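Local coordinates for hydrophilic protein, virA protein (Chromobacterium violaceum, PDB 3BO6) that acts as a phosphothreonine lyase effector of the SpvC family, probably removing phosphate from phosphothreonine in host proteins by elimination, at residues L12-F16 with P213-L217; L19-M23 with Y147-H153. Where two conformers were deposited one is given. Numbering follows the deposited sequence.

Contact 1 of 2, residues L12-F16 with P213-L217; sequences LKTNF and PFYRL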
loop_
_atom_site.group_PDB
_atom_site.type_symbol
_atom_site.label_atom_id
_atom_site.label_comp_id
_atom_site.label_asym_id
_atom_site.label_seq_id
_atom_site.Cartn_x
_atom_site.Cartn_y
_atom_site.Cartn_z
ATOM N N LEU A 12 0.661 -19.175 2.691
ATOM C CA LEU A 12 0.347 -18.471 3.934
ATOM C C LEU A 12 -0.521 -19.321 4.867
ATOM O O LEU A 12 -0.343 -19.279 6.076
ATOM C CB LEU A 12 -0.353 -17.135 3.669
ATOM C CG LEU A 12 0.463 -16.018 3.032
ATOM C CD1 LEU A 12 -0.441 -14.786 2.888
ATOM C CD2 LEU A 12 1.723 -15.697 3.855
ATOM N N LYS A 13 -1.479 -20.059 4.306
ATOM C CA LYS A 13 -2.333 -20.935 5.116
ATOM C C LYS A 13 -1.523 -22.060 5.744
ATOM O O LYS A 13 -1.609 -22.315 6.950
ATOM C CB LYS A 13 -3.472 -21.516 4.276
ATOM C CG LYS A 13 -4.577 -20.525 3.950
ATOM C CD LYS A 13 -5.577 -21.174 2.989
ATOM C CE LYS A 13 -6.479 -20.164 2.321
ATOM N NZ LYS A 13 -7.361 -20.862 1.327
ATOM N N THR A 14 -0.716 -22.723 4.926
ATOM C CA THR A 14 0.080 -23.845 5.400
ATOM C C THR A 14 1.007 -23.413 6.524
ATOM O O THR A 14 1.231 -24.151 7.482
ATOM C CB THR A 14 0.921 -24.433 4.255
ATOM O OG1 THR A 14 0.051 -24.929 3.235
ATOM C CG2 THR A 14 1.814 -25.566 4.758
ATOM N N ASN A 15 1.542 -22.204 6.413
ATOM C CA ASN A 15 2.587 -21.760 7.326
ATOM C C ASN A 15 2.151 -20.661 8.283
ATOM O O ASN A 15 2.986 -20.033 8.929
ATOM C CB ASN A 15 3.827 -21.337 6.531
ATOM C CG ASN A 15 4.457 -22.509 5.800
ATOM O OD1 ASN A 15 5.004 -23.409 6.428
ATOM N ND2 ASN A 15 4.368 -22.513 4.474
ATOM N N PHE A 16 0.838 -20.460 8.384
ATOM C CA PHE A 16 0.265 -19.363 9.167
ATOM C C PHE A 16 0.813 -19.283 10.591
ATOM O O PHE A 16 1.339 -18.241 11.008
ATOM C CB PHE A 16 -1.261 -19.501 9.181
ATOM C CG PHE A 16 -1.983 -18.325 9.790
ATOM C CD1 PHE A 16 -1.994 -17.099 9.146
ATOM C CD2 PHE A 16 -2.699 -18.463 10.969
ATOM C CE1 PHE A 16 -2.679 -16.035 9.672
ATOM C CE2 PHE A 16 -3.391 -17.387 11.510
ATOM C CZ PHE A 16 -3.370 -16.164 10.851
ATOM N N PRO A 213 -5.471 -14.503 4.940
ATOM C CA PRO A 213 -4.278 -14.732 5.761
ATOM C C PRO A 213 -3.322 -13.524 5.752
ATOM O O PRO A 213 -2.838 -13.140 6.809
ATOM C CB PRO A 213 -3.666 -15.983 5.112
ATOM C CG PRO A 213 -4.882 -16.764 4.656
ATOM C CD PRO A 213 -5.828 -15.681 4.124
ATOM N N PHE A 214 -3.101 -12.905 4.598
ATOM C CA PHE A 214 -2.212 -11.753 4.561
ATOM C C PHE A 214 -2.709 -10.637 5.471
ATOM O O PHE A 214 -1.919 -10.031 6.213
ATOM C CB PHE A 214 -2.016 -11.236 3.119
ATOM C CG PHE A 214 -1.167 -9.974 3.041
ATOM C CD1 PHE A 214 0.211 -10.063 2.948
ATOM C CD2 PHE A 214 -1.749 -8.718 3.108
ATOM C CE1 PHE A 214 0.994 -8.916 2.896
ATOM C CE2 PHE A 214 -0.973 -7.575 3.057
ATOM C CZ PHE A 214 0.400 -7.682 2.958
ATOM N N TYR A 215 -4.003 -10.355 5.419
ATOM C CA TYR A 215 -4.580 -9.315 6.260
ATOM C C TYR A 215 -4.413 -9.653 7.738
ATOM O O TYR A 215 -4.043 -8.800 8.544
ATOM C CB TYR A 215 -6.066 -9.128 5.947
ATOM C CG TYR A 215 -6.727 -8.113 6.857
ATOM C CD1 TYR A 215 -6.483 -6.761 6.694
ATOM C CD2 TYR A 215 -7.583 -8.505 7.885
ATOM C CE1 TYR A 215 -7.079 -5.817 7.513
ATOM C CE2 TYR A 215 -8.176 -7.557 8.720
ATOM C CZ TYR A 215 -7.929 -6.212 8.509
ATOM O OH TYR A 215 -8.501 -5.256 9.318
ATOM N N ARG A 216 -4.671 -10.901 8.102
ATOM C CA ARG A 216 -4.531 -11.311 9.494
ATOM C C ARG A 216 -3.089 -11.139 9.975
ATOM O O ARG A 216 -2.842 -10.716 11.109
ATOM C CB ARG A 216 -5.003 -12.754 9.667
ATOM C CG ARG A 216 -6.489 -12.929 9.331
ATOM C CD ARG A 216 -6.970 -14.356 9.580
ATOM N NE ARG A 216 -6.929 -14.678 11.005
ATOM C CZ ARG A 216 -7.172 -15.888 11.493
ATOM N NH1 ARG A 216 -7.437 -16.883 10.655
ATOM N NH2 ARG A 216 -7.105 -16.099 12.807
ATOM N N LEU A 217 -2.133 -11.424 9.095
ATOM C CA LEU A 217 -0.716 -11.231 9.429
ATOM C C LEU A 217 -0.370 -9.747 9.610
ATOM O O LEU A 217 0.529 -9.406 10.373
ATOM C CB LEU A 217 0.148 -11.879 8.353
ATOM C CG LEU A 217 0.057 -13.423 8.345
ATOM C CD1 LEU A 217 0.618 -14.013 7.046
ATOM C CD2 LEU A 217 0.771 -14.026 9.550
#
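Leu12 lies across the first turn of the helix that starts at Pro213, and its carbon atoms touch three residues there. Its CB rests on the proline ring, 3.8 Å from Pro213 CB, while Leu12 CD1 reaches over the backbone to within 3.7 Å of Phe214 N and 3.9 Å of Phe214 CB. The other methyl, Leu12 CD2, meets Leu217 CD1 at 3.8 Å. Because Pro213 and Leu217 are four residues apart, they share one helix face, and the leucine bridges them. Proline suits this opening position: its nitrogen has no proton to give, but Pro213 O still accepts from Leu217 N (2.9 Å).

Phe16 makes the second half of the interface and has the most surface buried here. The chain leaves helical geometry at Asn15, so Phe16 starts a new helix, and its ring reaches over the turn opposite. Pro213 O approaches the ring edge, 4.1 Å from Phe16 CE1, and the same carbon lies 4.0 Å from Leu217 CD2. Phe16 CZ lies over one face of the Arg216 guanidinium, 3.9 Å from Arg216 NE, whose charge is paired with Glu220. At the margin, Lys13 CG packs on Pro213 CG (3.8 Å), and its ammonium group turns to Glu10 in its own helix.

The contact is mostly apolar and buries 379 Å² in all. With Leu12 also touching Leu19 and Leu217 touching Leu152, the short helices 7-14, 16-24 and 213-219 cluster around the start of the long helix 149-168, and the N-terminal helix meets the C-terminal one in the alpha/beta phosphothreonine lyase fold.

Contact 2 of 2, residues L19-M23 with Y147-H153; sequences LHNQM and YSASSLH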
loop_
_atom_site.group_PDB
_atom_site.type_symbol
_atom_site.label_atom_id
_atom_site.label_comp_id
_atom_site.label_asym_id
_atom_site.label_seq_id
_atom_site.Cartn_x
_atom_site.Cartn_y
_atom_site.Cartn_z
ATOM N N LEU A 19 4.546 -18.358 10.659
ATOM C CA LEU A 19 4.773 -17.002 10.180
ATOM C C LEU A 19 4.466 -15.947 11.230
ATOM O O LEU A 19 5.327 -15.115 11.535
ATOM C CB LEU A 19 4.009 -16.748 8.875
ATOM C CG LEU A 19 4.579 -17.450 7.638
ATOM C CD1 LEU A 19 3.597 -17.388 6.464
ATOM C CD2 LEU A 19 5.927 -16.857 7.240
ATOM N N HIS A 20 3.270 -15.956 11.817
ATOM C CA HIS A 20 2.972 -14.885 12.763
ATOM C C HIS A 20 3.801 -14.978 14.047
ATOM O O HIS A 20 4.171 -13.964 14.628
ATOM C CB HIS A 20 1.461 -14.696 13.025
ATOM C CG HIS A 20 0.830 -15.704 13.940
ATOM N ND1 HIS A 20 0.797 -15.554 15.308
ATOM C CD2 HIS A 20 0.106 -16.815 13.668
ATOM C CE1 HIS A 20 0.133 -16.566 15.847
ATOM N NE2 HIS A 20 -0.299 -17.343 14.872
ATOM N N ASN A 21 4.135 -16.188 14.469
ATOM C CA ASN A 21 4.996 -16.322 15.632
ATOM C C ASN A 21 6.450 -15.909 15.376
ATOM O O ASN A 21 7.101 -15.359 16.276
ATOM C CB ASN A 21 4.869 -17.735 16.196
ATOM C CG ASN A 21 3.600 -17.914 16.995
ATOM O OD1 ASN A 21 3.448 -17.329 18.061
ATOM N ND2 ASN A 21 2.668 -18.715 16.472
ATOM N N GLN A 22 6.968 -16.164 14.173
ATOM C CA GLN A 22 8.287 -15.633 13.808
ATOM C C GLN A 22 8.251 -14.105 13.794
ATOM O O GLN A 22 9.149 -13.452 14.337
ATOM C CB GLN A 22 8.733 -16.122 12.430
ATOM C CG GLN A 22 9.109 -17.586 12.344
ATOM C CD GLN A 22 9.515 -17.972 10.938
ATOM O OE1 GLN A 22 8.811 -18.716 10.256
ATOM N NE2 GLN A 22 10.643 -17.440 10.481
ATOM N N MET A 23 7.219 -13.527 13.186
ATOM C CA MET A 23 7.100 -12.068 13.121
ATOM C C MET A 23 7.128 -11.426 14.497
ATOM O O MET A 23 7.779 -10.389 14.693
ATOM C CB MET A 23 5.813 -11.656 12.398
ATOM C CG MET A 23 5.802 -11.964 10.903
ATOM S SD MET A 23 4.145 -11.802 10.211
ATOM C CE MET A 23 3.932 -10.021 10.317
ATOM N N TYR A 147 5.617 -15.245 0.533
ATOM C CA TYR A 147 6.034 -14.227 1.489
ATOM C C TYR A 147 6.947 -14.832 2.558
ATOM O O TYR A 147 6.609 -15.836 3.173
ATOM C CB TYR A 147 4.810 -13.654 2.214
ATOM C CG TYR A 147 3.915 -12.742 1.408
ATOM C CD1 TYR A 147 4.289 -11.437 1.130
ATOM C CD2 TYR A 147 2.664 -13.164 0.968
ATOM C CE1 TYR A 147 3.463 -10.591 0.409
ATOM C CE2 TYR A 147 1.839 -12.328 0.240
ATOM C CZ TYR A 147 2.243 -11.041 -0.031
ATOM O OH TYR A 147 1.368 -10.237 -0.744
ATOM N N SER A 148 8.083 -14.197 2.821
ATOM C CA SER A 148 8.892 -14.589 3.971
ATOM C C SER A 148 8.402 -13.888 5.241
ATOM O O SER A 148 7.777 -12.827 5.164
ATOM C CB SER A 148 10.370 -14.243 3.735
ATOM O OG SER A 148 10.586 -12.842 3.765
ATOM N N ALA A 149 8.692 -14.464 6.408
ATOM C CA ALA A 149 8.347 -13.807 7.670
ATOM C C ALA A 149 8.983 -12.423 7.786
ATOM O O ALA A 149 8.333 -11.471 8.233
ATOM C CB ALA A 149 8.722 -14.669 8.856
ATOM N N SER A 150 10.235 -12.295 7.361
ATOM C CA SER A 150 10.932 -11.011 7.408
ATOM C C SER A 150 10.205 -9.957 6.576
ATOM O O SER A 150 10.014 -8.821 7.008
ATOM C CB SER A 150 12.376 -11.154 6.908
ATOM O OG SER A 150 13.194 -11.796 7.872
ATOM N N SER A 151 9.809 -10.326 5.365
ATOM C CA SER A 151 9.133 -9.367 4.486
ATOM C C SER A 151 7.740 -8.981 5.026
ATOM O O SER A 151 7.343 -7.814 4.983
ATOM C CB SER A 151 9.026 -9.917 3.065
ATOM O OG SER A 151 8.614 -8.896 2.165
ATOM N N LEU A 152 6.993 -9.959 5.519
ATOM C CA LEU A 152 5.723 -9.675 6.173
ATOM C C LEU A 152 5.915 -8.692 7.341
ATOM O O LEU A 152 5.172 -7.710 7.455
ATOM C CB LEU A 152 5.070 -10.977 6.656
ATOM C CG LEU A 152 4.590 -11.875 5.507
ATOM C CD1 LEU A 152 4.404 -13.307 5.991
ATOM C CD2 LEU A 152 3.310 -11.319 4.870
ATOM N N HIS A 153 6.909 -8.951 8.194
ATOM C CA HIS A 153 7.175 -8.067 9.329
ATOM C C HIS A 153 7.514 -6.646 8.849
ATOM O O HIS A 153 7.003 -5.660 9.381
ATOM C CB HIS A 153 8.323 -8.643 10.174
ATOM C CG HIS A 153 8.755 -7.752 11.293
ATOM N ND1 HIS A 153 7.962 -7.486 12.396
ATOM C CD2 HIS A 153 9.910 -7.076 11.493
ATOM C CE1 HIS A 153 8.615 -6.682 13.214
ATOM N NE2 HIS A 153 9.797 -6.411 12.688
#
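The small bump of Ala149 sits at the closest backbone approach of the two helices, where the CA atoms of Leu19 and Ala149 are 5.4 Å apart; those of Met23 and His153, one turn further on, come within 5.5 Å. Its CB points into a hollow lined by Leu19 and, one turn on, the adjacent Gln22 and Met23: it lies 3.9 Å from Leu19 CD2, 3.7 Å from Gln22 NE2 and 4.5 Å from Met23 CG. Gln22 OE1 is hydrogen-bonded to Ser18 OG in its own helix, so the NE2 contact is only packing.

Met23 answers with the larger bump. It fills the depression between Ala149, Leu152 and His153: Met23 CG lies 3.7 Å from Ala149 O and 4.2 Å from His153 CB, and Met23 SD is 3.8 Å from Leu152 CB. The imidazole of His153 is anchored elsewhere, through NE2 to Pro27 O. Leu19 fills the remaining space at the start of the second helix, where Leu19 CD2 lies 3.8 Å from Ala149 N, 4.2 Å from Tyr147 O and 4.1 Å from Leu152 CD1. That start is shaped by Ser148, an N-cap whose OG accepts from Ser151 N (3.1 Å) and also bonds Asp141. Tyr147 starts toward helix 16-24, but its ring leads away and its OH bonds Asp82.

The short axes approach to 9.1 Å at a signed crossing angle of -66°, too steep for long side-by-side contact. This is an alanine-centred helix crossing, by which helix 16-24 packs on the N-terminal turn of helix 149-168 in this alpha/beta phosphothreonine lyase fold.

In the fold
Contacts 1 and 2 are neighbouring parts of one helical cluster, with centres 9 Å apart and lying about 18 and 17 Å from the centre of the chain. Helices 7-14 and 16-24 are consecutive; after the break at Asn15, helix 16-24 shares 213-217 with helix 7-14 through Phe16 and goes on to meet 147-153. Contact 2 is nested within the loop that contact 1 closes. The two merge through direct packing: Leu12 CD2 to Leu19 CD1 (3.6 Å), Leu217 CD2 to His20 CB (3.6 Å), Leu217 O to Met23 CE (3.5 Å) and Phe214 CD1 to Tyr147 CZ (3.7 Å). The first two helices and the last one thus gather around the start of helix 149-168.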